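Local coordinates for Beta/gama crystallin family protein (Methanosarcina acetivorans, PDB 3HZ2), which binds calcium ions through a beta/gamma-crystallin domain of two Greek key motifs, its wider role in the archaeal cell not being settled, at residues 2-7 with 39-44; 9-14 with 65-70; 30-35 with 77-82. All coordinates share one frame; numbering follows the deposited sequence.

Contact 1: 2-7 with 39-44; sequences AAEVIV and KVKSGT
Glu-4 meets both Lys-41 and Ser-42 across an antiparallel strand pair, and this doubling is a classic beta bulge. The carbonyl O of Glu-4 accepts a 3.2 Å bond from Ser-42 N and a weak one from Lys-41 N. Beyond the bulge the register moves by one: Val-5 faces Val-40 in a non-hydrogen-bonded pair, while Ile-6 and Lys-39 exchange two backbone bonds.

The Glu-4 side chain illustrates how a bulge brings an extra neighbour alongside. Glu-4 CB lies 4.0 Å from Ser-42 OG and close to Lys-41 CB. With CG anti to the backbone N (chi1 -180°), Glu-4 CG comes 4.1 Å from Lys-41 CG, and the two side chains run side by side in the same direction. CD still skirts that lysine CG. At the tip Glu-4 OE2 accepts a long bond, 3.2 Å, from a water; Lys-41 NZ stays 6.8 Å from Glu-4 OE2, too far for a salt bridge.

The same water donates to Ser-42 OG at 2.7 Å. That hydroxyl in turn donates to Ala-2 O at 2.6 Å, approaching from above the carbonyl plane, so it links the incoming chain end to the bulge.

On the other face, Val-5 CG2 touches Val-40 CG2 at 4.1 Å. The two strands are the middle pair of a four-stranded sheet, with 17-20 beside 4-8 and 63-65, from the second Greek key, beside 37-42. The Val-5 and Val-40 face packs on strand 45-48 of the other sheet, and Val-5 also meets Phe-81 of strand 80-83.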
ATOM      1  N   ALA A   2       0.366 -15.416  -7.694  1.00 34.52           N
ATOM      2  CA  ALA A   2       0.110 -15.137  -6.286  1.00 31.57           C
ATOM      3  C   ALA A   2       0.037 -13.627  -6.071  1.00 29.11           C
ATOM      4  O   ALA A   2       0.782 -12.870  -6.692  1.00 28.48           O
ATOM      5  CB  ALA A   2       1.216 -15.740  -5.426  1.00 32.50           C
ATOM      6  N   ALA A   3      -0.865 -13.196  -5.193  1.00 25.78           N
ATOM      7  CA  ALA A   3      -1.041 -11.776  -4.905  1.00 21.19           C
ATOM      8  C   ALA A   3       0.278 -11.101  -4.544  1.00 18.60           C
ATOM      9  O   ALA A   3       1.080 -11.640  -3.782  1.00 17.31           O
ATOM     10  CB  ALA A   3      -2.048 -11.595  -3.776  1.00 21.87           C
ATOM     11  N   GLU A   4       0.502  -9.916  -5.101  1.00 16.38           N
ATOM     12  CA  GLU A   4       1.725  -9.176  -4.832  1.00 14.52           C
ATOM     13  C   GLU A   4       1.507  -7.682  -5.003  1.00 11.98           C
ATOM     14  O   GLU A   4       0.808  -7.250  -5.913  1.00 10.96           O
ATOM     15  CB  GLU A   4       2.842  -9.635  -5.767  1.00 15.89           C
ATOM     16  CG  GLU A   4       4.158  -8.912  -5.543  1.00 17.98           C
ATOM     17  CD  GLU A   4       5.255  -9.407  -6.462  1.00 20.41           C
ATOM     18  OE1 GLU A   4       6.424  -9.017  -6.257  1.00 20.32           O
ATOM     19  OE2 GLU A   4       4.947 -10.184  -7.391  1.00 21.68           O
ATOM     20  N   VAL A   5       2.109  -6.895  -4.121  1.00 10.28           N
ATOM     21  CA  VAL A   5       1.972  -5.448  -4.196  1.00  9.31           C
ATOM     22  C   VAL A   5       3.279  -4.800  -3.774  1.00 10.16           C
ATOM     23  O   VAL A   5       3.937  -5.266  -2.845  1.00 10.90           O
ATOM     24  CB  VAL A   5       0.824  -4.937  -3.274  1.00 10.82           C
ATOM     25  CG1 VAL A   5       1.104  -5.304  -1.819  1.00  8.43           C
ATOM     26  CG2 VAL A   5       0.668  -3.429  -3.419  1.00  8.91           C
ATOM     27  N   ILE A   6       3.668  -3.743  -4.482  1.00  9.78           N
ATOM     28  CA  ILE A   6       4.883  -3.022  -4.143  1.00  8.85           C
ATOM     29  C   ILE A   6       4.479  -1.606  -3.745  1.00  9.36           C
ATOM     30  O   ILE A   6       3.758  -0.922  -4.474  1.00  8.88           O
ATOM     31  CB  ILE A   6       5.873  -2.956  -5.329  1.00  9.59           C
ATOM     32  CG1 ILE A   6       6.066  -4.351  -5.931  1.00 10.27           C
ATOM     33  CG2 ILE A   6       7.225  -2.430  -4.838  1.00  8.71           C
ATOM     34  CD1 ILE A   6       7.059  -4.399  -7.076  1.00 12.41           C
ATOM     35  N   VAL A   7       4.925  -1.185  -2.570  1.00  9.42           N
ATOM     36  CA  VAL A   7       4.610   0.144  -2.066  1.00  8.64           C
ATOM     37  C   VAL A   7       5.870   0.998  -2.104  1.00  8.59           C
ATOM     38  O   VAL A   7       6.978   0.495  -1.914  1.00  7.51           O
ATOM     39  CB  VAL A   7       4.066   0.075  -0.623  1.00  9.17           C
ATOM     40  CG1 VAL A   7       2.717  -0.637  -0.619  1.00  8.25           C
ATOM     41  CG2 VAL A   7       5.055  -0.665   0.281  1.00 10.17           C
ATOM     42  N   LYS A  39       1.993  -0.253  -6.578  1.00  9.45           N
ATOM     43  CA  LYS A  39       1.869  -1.082  -7.773  1.00  8.26           C
ATOM     44  C   LYS A  39       1.278  -2.425  -7.366  1.00  8.46           C
ATOM     45  O   LYS A  39       1.953  -3.228  -6.728  1.00  8.78           O
ATOM     46  CB  LYS A  39       3.231  -1.326  -8.425  1.00  9.61           C
ATOM     47  CG  LYS A  39       3.821  -0.146  -9.167  1.00  8.87           C
ATOM     48  CD  LYS A  39       5.094  -0.577  -9.882  1.00  7.96           C
ATOM     49  CE  LYS A  39       5.848   0.597 -10.474  1.00  9.20           C
ATOM     50  NZ  LYS A  39       7.087   0.119 -11.175  1.00  9.39           N
ATOM     51  N   VAL A  40       0.017  -2.665  -7.715  1.00  8.84           N
ATOM     52  CA  VAL A  40      -0.604  -3.941  -7.387  1.00  9.45           C
ATOM     53  C   VAL A  40      -0.352  -4.863  -8.576  1.00  8.16           C
ATOM     54  O   VAL A  40      -1.009  -4.750  -9.608  1.00  9.04           O
ATOM     55  CB  VAL A  40      -2.127  -3.800  -7.167  1.00  9.45           C
ATOM     56  CG1 VAL A  40      -2.734  -5.168  -6.866  1.00  8.14           C
ATOM     57  CG2 VAL A  40      -2.400  -2.844  -6.009  1.00 10.67           C
ATOM     58  N   LYS A  41       0.616  -5.758  -8.424  1.00 10.40           N
ATOM     59  CA  LYS A  41       0.985  -6.695  -9.479  1.00 11.89           C
ATOM     60  C   LYS A  41      -0.106  -7.731  -9.709  1.00 12.73           C
ATOM     61  O   LYS A  41      -0.392  -8.110 -10.846  1.00 10.26           O
ATOM     62  CB  LYS A  41       2.292  -7.405  -9.114  1.00 13.82           C
ATOM     63  CG  LYS A  41       3.437  -6.465  -8.757  1.00 18.22           C
ATOM     64  CD  LYS A  41       3.808  -5.565  -9.926  1.00 22.30           C
ATOM     65  CE  LYS A  41       4.316  -6.381 -11.107  1.00 25.11           C
ATOM     66  NZ  LYS A  41       4.629  -5.528 -12.289  1.00 28.18           N
ATOM     67  N   SER A  42      -0.712  -8.187  -8.619  1.00 13.35           N
ATOM     68  CA  SER A  42      -1.770  -9.183  -8.697  1.00 13.93           C
ATOM     69  C   SER A  42      -2.557  -9.245  -7.398  1.00 14.30           C
ATOM     70  O   SER A  42      -2.033  -8.932  -6.325  1.00 15.00           O
ATOM     71  CB  SER A  42      -1.172 -10.557  -9.008  1.00 16.06           C
ATOM     72  OG  SER A  42      -0.084 -10.832  -8.142  1.00 20.91           O
ATOM     73  N   GLY A  43      -3.817  -9.656  -7.504  1.00 14.21           N
ATOM     74  CA  GLY A  43      -4.671  -9.750  -6.337  1.00 13.74           C
ATOM     75  C   GLY A  43      -5.244  -8.398  -5.969  1.00 13.98           C
ATOM     76  O   GLY A  43      -4.901  -7.384  -6.580  1.00 14.07           O
ATOM     77  N   THR A  44      -6.135  -8.383  -4.986  1.00 13.55           N
ATOM     78  CA  THR A  44      -6.735  -7.141  -4.524  1.00 13.38           C
ATOM     79  C   THR A  44      -6.225  -6.920  -3.110  1.00 11.43           C
ATOM     80  O   THR A  44      -6.229  -7.840  -2.291  1.00 11.42           O
ATOM     81  CB  THR A  44      -8.268  -7.215  -4.505  1.00 15.99           C
ATOM     82  OG1 THR A  44      -8.746  -7.500  -5.827  1.00 19.17           O
ATOM     83  CG2 THR A  44      -8.856  -5.893  -4.042  1.00 17.50           C
TER
HETATM   84  O   HOH W   1       2.409 -10.839  -9.276  1.00 31.84           O

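Contact 2: 9-14 with 65-70; sequences EHVNFG and YSSVES. With CA (calcium ion), chain E.
Ser-66 and Phe-13 bury the most surface where the 9-14 turn, the folded hairpin of the first beta/gamma-crystallin Greek key, lies against the chain leaving strand 63-65. That strand comes from the second Greek key half of the sequence, so the contact fastens one motif to the other at the surface.

Ser-66 works mainly through its backbone. Ser-66 O accepts from Asn-12 N at 2.8 Å, with an angle of 173° at the hydrogen and the donor in the carbonyl plane on a lone pair. Val-11 flanks this bond, its CB 3.5 Å from the same Ser-66 O. The Ser-66 CB meets Asn-12 OD1, the side-chain amide oxygen, at 3.4 Å.

Phe-13 adds its ring against the backbone. Its CG is anti to the carbonyl carbon (chi1 -39°), and the far end of the ring reaches the opposite backbone obliquely: Phe-13 CZ lies 3.8 Å from Ser-66 CA, and Phe-13 CE2 is equally far from Tyr-65 O. The ring has further partners in Lys-39, by a cation-pi contact, and in Tyr-8, which it meets edge to face.

Asn-12 and Phe-13 both have positive phi, near 59°, consistent with the tight reversal of the chain here. At the base of the hairpin Glu-9 and His-10 both face Gly-14 in a classic beta bulge. The turn also serves a metal site: Glu-9 O binds a calcium ion at 2.5 Å, a site completed by Lys-34, Ser-36, Asn-76 and waters. One of those waters lies in the plane of the His-10 ring, 2.6 Å from ND1.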
ATOM      1  N   GLU A   9       7.868   4.895  -1.109  1.00  9.16           N
ATOM      2  CA  GLU A   9       7.952   6.070  -0.260  1.00  9.60           C
ATOM      3  C   GLU A   9       7.502   7.348  -0.968  1.00 10.01           C
ATOM      4  O   GLU A   9       6.722   8.107  -0.424  1.00  8.38           O
ATOM      5  CB  GLU A   9       9.390   6.239   0.242  1.00  9.94           C
ATOM      6  CG  GLU A   9       9.583   7.384   1.223  1.00 12.41           C
ATOM      7  CD  GLU A   9      11.025   7.523   1.684  1.00 13.03           C
ATOM      8  OE1 GLU A   9      11.291   8.381   2.550  1.00 14.94           O
ATOM      9  OE2 GLU A   9      11.893   6.780   1.178  1.00 11.31           O
ATOM     10  N   HIS A  10       7.978   7.592  -2.183  1.00  9.36           N
ATOM     11  CA  HIS A  10       7.596   8.813  -2.884  1.00  9.60           C
ATOM     12  C   HIS A  10       6.638   8.556  -4.037  1.00  9.71           C
ATOM     13  O   HIS A  10       6.489   7.421  -4.497  1.00  9.48           O
ATOM     14  CB  HIS A  10       8.833   9.528  -3.444  1.00 10.80           C
ATOM     15  CG  HIS A  10       9.946   9.697  -2.458  1.00 13.42           C
ATOM     16  ND1 HIS A  10       9.745  10.144  -1.170  1.00 13.54           N
ATOM     17  CD2 HIS A  10      11.283   9.510  -2.587  1.00 13.46           C
ATOM     18  CE1 HIS A  10      10.907  10.225  -0.547  1.00 13.18           C
ATOM     19  NE2 HIS A  10      11.856   9.847  -1.384  1.00 13.60           N
ATOM     20  N   VAL A  11       5.995   9.621  -4.509  1.00  8.93           N
ATOM     21  CA  VAL A  11       5.093   9.495  -5.641  1.00  9.57           C
ATOM     22  C   VAL A  11       5.963   9.080  -6.823  1.00  8.77           C
ATOM     23  O   VAL A  11       7.187   9.240  -6.790  1.00  7.45           O
ATOM     24  CB  VAL A  11       4.379  10.829  -5.971  1.00  9.66           C
ATOM     25  CG1 VAL A  11       3.444  11.213  -4.829  1.00 10.72           C
ATOM     26  CG2 VAL A  11       5.401  11.920  -6.229  1.00 12.09           C
ATOM     27  N   ASN A  12       5.327   8.557  -7.862  1.00 10.74           N
ATOM     28  CA  ASN A  12       6.034   8.082  -9.043  1.00 10.51           C
ATOM     29  C   ASN A  12       7.036   6.979  -8.735  1.00  9.58           C
ATOM     30  O   ASN A  12       8.092   6.873  -9.363  1.00  8.34           O
ATOM     31  CB  ASN A  12       6.706   9.235  -9.794  1.00 12.13           C
ATOM     32  CG  ASN A  12       5.873   9.710 -10.970  1.00 14.95           C
ATOM     33  OD1 ASN A  12       4.934   9.027 -11.384  1.00 16.51           O
ATOM     34  ND2 ASN A  12       6.212  10.869 -11.520  1.00 14.86           N
ATOM     35  N   PHE A  13       6.690   6.169  -7.742  1.00  8.97           N
ATOM     36  CA  PHE A  13       7.480   5.013  -7.347  1.00  7.83           C
ATOM     37  C   PHE A  13       8.917   5.279  -6.907  1.00  7.55           C
ATOM     38  O   PHE A  13       9.815   4.486  -7.196  1.00 10.02           O
ATOM     39  CB  PHE A  13       7.450   4.008  -8.501  1.00  7.85           C
ATOM     40  CG  PHE A  13       6.109   3.921  -9.180  1.00 10.19           C
ATOM     41  CD1 PHE A  13       5.947   4.363 -10.490  1.00  8.45           C
ATOM     42  CD2 PHE A  13       4.995   3.450  -8.487  1.00  8.00           C
ATOM     43  CE1 PHE A  13       4.697   4.338 -11.104  1.00  9.82           C
ATOM     44  CE2 PHE A  13       3.738   3.419  -9.089  1.00  8.84           C
ATOM     45  CZ  PHE A  13       3.587   3.866 -10.403  1.00 10.70           C
ATOM     46  N   GLY A  14       9.126   6.374  -6.183  1.00  8.88           N
ATOM     47  CA  GLY A  14      10.462   6.706  -5.719  1.00  9.50           C
ATOM     48  C   GLY A  14      10.699   6.385  -4.257  1.00  9.07           C
ATOM     49  O   GLY A  14       9.781   5.973  -3.541  1.00  8.53           O
ATOM     50  N   TYR A  65      -0.572   3.026  -9.310  1.00  7.58           N
ATOM     51  CA  TYR A  65      -1.042   4.287  -8.769  1.00  9.91           C
ATOM     52  C   TYR A  65       0.156   5.167  -8.460  1.00  8.61           C
ATOM     53  O   TYR A  65       0.735   5.072  -7.385  1.00  8.66           O
ATOM     54  CB  TYR A  65      -1.856   4.007  -7.502  1.00  8.42           C
ATOM     55  CG  TYR A  65      -2.870   2.895  -7.694  1.00 10.71           C
ATOM     56  CD1 TYR A  65      -2.500   1.552  -7.586  1.00 10.70           C
ATOM     57  CD2 TYR A  65      -4.190   3.185  -8.042  1.00 11.04           C
ATOM     58  CE1 TYR A  65      -3.422   0.526  -7.824  1.00 10.98           C
ATOM     59  CE2 TYR A  65      -5.114   2.169  -8.283  1.00 12.72           C
ATOM     60  CZ  TYR A  65      -4.724   0.843  -8.173  1.00 11.08           C
ATOM     61  OH  TYR A  65      -5.635  -0.154  -8.432  1.00 11.97           O
ATOM     62  N   SER A  66       0.523   6.016  -9.418  1.00  8.90           N
ATOM     63  CA  SER A  66       1.672   6.905  -9.265  1.00  9.80           C
ATOM     64  C   SER A  66       1.538   7.822  -8.057  1.00 10.58           C
ATOM     65  O   SER A  66       2.525   8.365  -7.563  1.00  8.15           O
ATOM     66  CB  SER A  66       1.864   7.733 -10.537  1.00 11.28           C
ATOM     67  OG  SER A  66       0.696   8.473 -10.841  1.00 12.30           O
ATOM     68  N   SER A  67       0.304   8.000  -7.598  1.00 11.06           N
ATOM     69  CA  SER A  67       0.004   8.817  -6.428  1.00 13.54           C
ATOM     70  C   SER A  67      -1.146   8.131  -5.693  1.00 12.19           C
ATOM     71  O   SER A  67      -2.190   7.879  -6.286  1.00 12.62           O
ATOM     72  CB  SER A  67      -0.428  10.222  -6.844  1.00 15.78           C
ATOM     73  OG  SER A  67      -0.933  10.936  -5.728  1.00 20.25           O
ATOM     74  N   VAL A  68      -0.962   7.823  -4.413  1.00 12.59           N
ATOM     75  CA  VAL A  68      -2.022   7.156  -3.657  1.00 14.64           C
ATOM     76  C   VAL A  68      -3.315   7.964  -3.656  1.00 15.26           C
ATOM     77  O   VAL A  68      -4.407   7.406  -3.582  1.00 15.43           O
ATOM     78  CB  VAL A  68      -1.601   6.887  -2.191  1.00 14.87           C
ATOM     79  CG1 VAL A  68      -0.528   5.809  -2.151  1.00 14.49           C
ATOM     80  CG2 VAL A  68      -1.092   8.161  -1.548  1.00 16.44           C
ATOM     81  N   GLU A  69      -3.197   9.280  -3.748  1.00 16.75           N
ATOM     82  CA  GLU A  69      -4.388  10.111  -3.752  1.00 19.23           C
ATOM     83  C   GLU A  69      -5.282   9.827  -4.951  1.00 20.26           C
ATOM     84  O   GLU A  69      -6.480  10.101  -4.911  1.00 19.36           O
ATOM     85  CB  GLU A  69      -3.994  11.580  -3.689  1.00 20.48           C
ATOM     86  CG  GLU A  69      -3.320  11.915  -2.370  1.00 21.91           C
ATOM     87  CD  GLU A  69      -2.916  13.358  -2.272  1.00 25.00           C
ATOM     88  OE1 GLU A  69      -3.814  14.230  -2.224  1.00 24.91           O
ATOM     89  OE2 GLU A  69      -1.696  13.616  -2.250  1.00 26.16           O
ATOM     90  N   SER A  70      -4.708   9.264  -6.011  1.00 22.47           N
ATOM     91  CA  SER A  70      -5.494   8.927  -7.194  1.00 23.66           C
ATOM     92  C   SER A  70      -6.373   7.736  -6.825  1.00 24.69           C
ATOM     93  O   SER A  70      -7.374   7.449  -7.485  1.00 25.28           O
ATOM     94  CB  SER A  70      -4.584   8.561  -8.373  1.00 25.32           C
ATOM     95  OG  SER A  70      -3.935   7.317  -8.165  1.00 28.43           O
TER
HETATM   96 CA    CA E 101       5.666   9.815   1.080  1.00  9.26          CA
HETATM   97  O   HOH W   2       7.738  11.202   0.097  1.00 16.06           O
HETATM   98  O   HOH W   3       4.765  12.202   0.255  1.00 13.92           O
HETATM   99  O   HOH W   4       7.165  10.104   3.152  1.00  8.33           O

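Contact 3: 30-35 with 77-82. With CA (calcium ion), chain F; CA (calcium ion), chain E.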
ATOM      1  N   ASN A  30       9.749  -0.207   7.481  1.00 22.13           N
ATOM      2  CA  ASN A  30       9.903   1.227   7.713  1.00 22.11           C
ATOM      3  C   ASN A  30       9.146   2.132   6.746  1.00 20.41           C
ATOM      4  O   ASN A  30       9.638   3.203   6.373  1.00 19.95           O
ATOM      5  CB  ASN A  30      11.389   1.599   7.698  1.00 27.09           C
ATOM      6  CG  ASN A  30      12.094   1.233   8.992  1.00 31.16           C
ATOM      7  OD1 ASN A  30      13.312   1.364   9.105  1.00 36.56           O
ATOM      8  ND2 ASN A  30      11.328   0.778   9.979  1.00 35.32           N
ATOM      9  N   LEU A  31       7.949   1.717   6.350  1.00 16.17           N
ATOM     10  CA  LEU A  31       7.145   2.518   5.435  1.00 15.05           C
ATOM     11  C   LEU A  31       5.826   2.963   6.047  1.00 14.27           C
ATOM     12  O   LEU A  31       4.915   3.375   5.334  1.00 13.34           O
ATOM     13  CB  LEU A  31       6.877   1.740   4.142  1.00 15.92           C
ATOM     14  CG  LEU A  31       8.087   1.643   3.209  1.00 15.58           C
ATOM     15  CD1 LEU A  31       7.807   0.652   2.091  1.00 17.06           C
ATOM     16  CD2 LEU A  31       8.397   3.018   2.646  1.00 16.15           C
ATOM     17  N   ASN A  32       5.715   2.872   7.368  1.00 13.96           N
ATOM     18  CA  ASN A  32       4.493   3.301   8.030  1.00 13.05           C
ATOM     19  C   ASN A  32       4.371   4.822   7.913  1.00 12.82           C
ATOM     20  O   ASN A  32       5.313   5.559   8.213  1.00 11.03           O
ATOM     21  CB  ASN A  32       4.505   2.882   9.499  1.00 15.90           C
ATOM     22  CG  ASN A  32       3.290   3.377  10.248  1.00 16.54           C
ATOM     23  OD1 ASN A  32       2.210   3.522   9.674  1.00 16.05           O
ATOM     24  ND2 ASN A  32       3.454   3.629  11.541  1.00 18.64           N
ATOM     25  N   ASP A  33       3.210   5.278   7.460  1.00 11.29           N
ATOM     26  CA  ASP A  33       2.954   6.701   7.280  1.00 11.72           C
ATOM     27  C   ASP A  33       3.891   7.368   6.285  1.00 11.49           C
ATOM     28  O   ASP A  33       4.272   8.527   6.465  1.00 10.77           O
ATOM     29  CB  ASP A  33       3.025   7.425   8.623  1.00 13.65           C
ATOM     30  CG  ASP A  33       1.870   7.069   9.511  1.00 16.29           C
ATOM     31  OD1 ASP A  33       0.825   6.730   8.935  1.00 12.04           O
ATOM     32  OD2 ASP A  33       1.992   7.128  10.752  1.00 20.39           O
ATOM     33  N   LYS A  34       4.246   6.638   5.231  1.00 10.77           N
ATOM     34  CA  LYS A  34       5.134   7.164   4.198  1.00 11.02           C
ATOM     35  C   LYS A  34       4.709   6.808   2.771  1.00  9.92           C
ATOM     36  O   LYS A  34       5.120   7.468   1.826  1.00  8.22           O
ATOM     37  CB  LYS A  34       6.557   6.632   4.382  1.00 12.38           C
ATOM     38  CG  LYS A  34       7.225   6.941   5.696  1.00 13.93           C
ATOM     39  CD  LYS A  34       8.655   6.423   5.643  1.00 14.79           C
ATOM     40  CE  LYS A  34       9.337   6.468   6.986  1.00 16.45           C
ATOM     41  NZ  LYS A  34      10.706   5.899   6.879  1.00 21.37           N
ATOM     42  N   ILE A  35       3.905   5.766   2.601  1.00  9.36           N
ATOM     43  CA  ILE A  35       3.519   5.342   1.255  1.00  7.89           C
ATOM     44  C   ILE A  35       2.811   6.398   0.405  1.00  9.49           C
ATOM     45  O   ILE A  35       1.796   6.966   0.813  1.00 11.22           O
ATOM     46  CB  ILE A  35       2.666   4.060   1.317  1.00  7.98           C
ATOM     47  CG1 ILE A  35       3.500   2.932   1.935  1.00  8.80           C
ATOM     48  CG2 ILE A  35       2.204   3.671  -0.084  1.00  7.91           C
ATOM     49  CD1 ILE A  35       2.706   1.697   2.316  1.00  7.30           C
ATOM     50  N   SER A  77      -0.235   8.131   4.854  1.00  9.14           N
ATOM     51  CA  SER A  77      -1.168   7.713   5.891  1.00 10.44           C
ATOM     52  C   SER A  77      -1.372   6.210   6.041  1.00 10.46           C
ATOM     53  O   SER A  77      -1.935   5.768   7.029  1.00 10.39           O
ATOM     54  CB  SER A  77      -2.523   8.369   5.653  1.00 12.62           C
ATOM     55  OG  SER A  77      -3.104   7.872   4.461  1.00 17.92           O
ATOM     56  N   ILE A  78      -0.950   5.421   5.065  1.00  8.93           N
ATOM     57  CA  ILE A  78      -1.131   3.975   5.174  1.00  9.39           C
ATOM     58  C   ILE A  78      -0.285   3.425   6.318  1.00  8.85           C
ATOM     59  O   ILE A  78       0.885   3.778   6.455  1.00 10.64           O
ATOM     60  CB  ILE A  78      -0.751   3.272   3.853  1.00  9.55           C
ATOM     61  CG1 ILE A  78      -1.742   3.687   2.760  1.00  9.48           C
ATOM     62  CG2 ILE A  78      -0.737   1.752   4.047  1.00  9.44           C
ATOM     63  CD1 ILE A  78      -1.377   3.211   1.376  1.00 11.40           C
ATOM     64  N   SER A  79      -0.878   2.567   7.147  1.00  9.62           N
ATOM     65  CA  SER A  79      -0.151   1.985   8.272  1.00  8.28           C
ATOM     66  C   SER A  79      -0.194   0.465   8.317  1.00  8.03           C
ATOM     67  O   SER A  79       0.469  -0.155   9.144  1.00 10.01           O
ATOM     68  CB  SER A  79      -0.671   2.553   9.591  1.00  9.94           C
ATOM     69  OG  SER A  79      -0.251   3.894   9.733  1.00 10.63           O
ATOM     70  N   SER A  80      -0.984  -0.131   7.432  1.00  8.22           N
ATOM     71  CA  SER A  80      -1.078  -1.582   7.349  1.00  7.20           C
ATOM     72  C   SER A  80      -1.870  -1.951   6.111  1.00  7.48           C
ATOM     73  O   SER A  80      -2.654  -1.153   5.603  1.00  7.81           O
ATOM     74  CB  SER A  80      -1.747  -2.178   8.602  1.00  5.12           C
ATOM     75  OG  SER A  80      -3.089  -1.739   8.749  1.00  7.75           O
ATOM     76  N   PHE A  81      -1.635  -3.149   5.596  1.00  7.24           N
ATOM     77  CA  PHE A  81      -2.368  -3.603   4.425  1.00  8.62           C
ATOM     78  C   PHE A  81      -2.323  -5.114   4.316  1.00  9.30           C
ATOM     79  O   PHE A  81      -1.373  -5.755   4.770  1.00 10.11           O
ATOM     80  CB  PHE A  81      -1.847  -2.926   3.137  1.00  8.75           C
ATOM     81  CG  PHE A  81      -0.375  -3.124   2.865  1.00 10.33           C
ATOM     82  CD1 PHE A  81       0.089  -4.282   2.244  1.00  9.28           C
ATOM     83  CD2 PHE A  81       0.542  -2.131   3.194  1.00  8.93           C
ATOM     84  CE1 PHE A  81       1.443  -4.445   1.955  1.00 10.51           C
ATOM     85  CE2 PHE A  81       1.898  -2.282   2.911  1.00 11.15           C
ATOM     86  CZ  PHE A  81       2.349  -3.440   2.290  1.00 10.81           C
ATOM     87  N   ARG A  82      -3.376  -5.681   3.740  1.00 10.14           N
ATOM     88  CA  ARG A  82      -3.463  -7.121   3.582  1.00 12.23           C
ATOM     89  C   ARG A  82      -4.281  -7.492   2.364  1.00 13.22           C
ATOM     90  O   ARG A  82      -5.027  -6.677   1.816  1.00 12.59           O
ATOM     91  CB  ARG A  82      -4.085  -7.756   4.828  1.00 12.66           C
ATOM     92  CG  ARG A  82      -5.490  -7.270   5.143  1.00 15.18           C
ATOM     93  CD  ARG A  82      -6.020  -7.954   6.395  1.00 19.65           C
ATOM     94  NE  ARG A  82      -7.216  -7.301   6.920  1.00 22.28           N
ATOM     95  CZ  ARG A  82      -7.786  -7.613   8.083  1.00 23.39           C
ATOM     96  NH1 ARG A  82      -7.267  -8.573   8.840  1.00 23.58           N
ATOM     97  NH2 ARG A  82      -8.867  -6.961   8.493  1.00 20.51           N
TER
HETATM   98 CA    CA F 102      -1.516   6.148   9.469  1.00 14.17          CA
HETATM   99 CA    CA E 101       5.666   9.815   1.080  1.00  9.26          CA
HETATM  100  O   HOH W   5       2.692   4.201   4.533  1.00 15.41           O
HETATM  101  O   HOH W   6      -0.524   6.740   2.283  1.00  6.99           O
HETATM  102  O   HOH W   3       4.765  12.202   0.255  1.00 13.92           O
HETATM  103  O   HOH W   4       7.165  10.104   3.152  1.00  8.33           O
HETATM  104  O   HOH W   2       7.738  11.202   0.097  1.00 16.06           O
HETATM  105  O   HOH W   7      -2.108   8.847   9.551  1.00 41.42           O
HETATM  106  O   HOH W   8      -1.114   6.183  12.220  1.00 21.95           O
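Ile-78 O is gripped twice, by Asp-33 N at 2.9 Å and by a bridging water at 2.7 Å. The segments belong to the paired calcium-binding motifs of the beta/gamma-crystallin fold, Asn-Asp-Lys-Ile-Ser-Ser at 32-37 and Asp-Asn-Ser-Ile-Ser-Ser at 75-80, and they show how two such motifs share their ions. The same water donates to Leu-31 O and accepts from Ile-35 N, tying the first loop to the second through a single molecule.

One calcium ion sits directly between the segments. Asp-33 OD1 reaches it at 2.5 Å from the first motif, while Ser-77 O and Ser-79 OG come from the second; Glu-49 and two waters complete the shell. Asn-32 CG is anti to the backbone N (chi1 177°), on the way to Ser-79. Ser-79 OG donates to Asn-32 OD1, though the modelled 2.5 Å is doubtfully short. Lys-34 O goes to the other calcium ion, which takes Asn-76 from the second motif, so each site borrows from both.

Away from the metal ligands the equivalent isoleucines cross obliquely, with two reciprocal contacts: Ile-35 CD1 lies 3.9 Å from Ile-78 CG2, and Ile-78 CD1 is equally near Ile-35 CG2. Phe-81 extends this buried patch toward strand 4-8, its CE2 4.1 Å from Ile-35 CD1.

How the contacts relate
Contact 3 is buried, close to the centre of the domain, whereas contacts 1 and 2 lie nearer its surface. Contact 1 relies on strand pairing inside one sheet; contact 2 combines one backbone bond with an aromatic ring; contact 3 adds metal coordination to an aliphatic core. Contacts 2 and 3 share a calcium ion and its three waters, since Glu-9 and Lys-34 are both ligands. Val-40 of contact 1 packs on Tyr-65 of contact 2, while Val-7 of strand 4-8 packs on Leu-31 and Ile-35 of contact 3. Their segments alternate along the chain, consistent with the two Greek keys exchanging strands between their sheets.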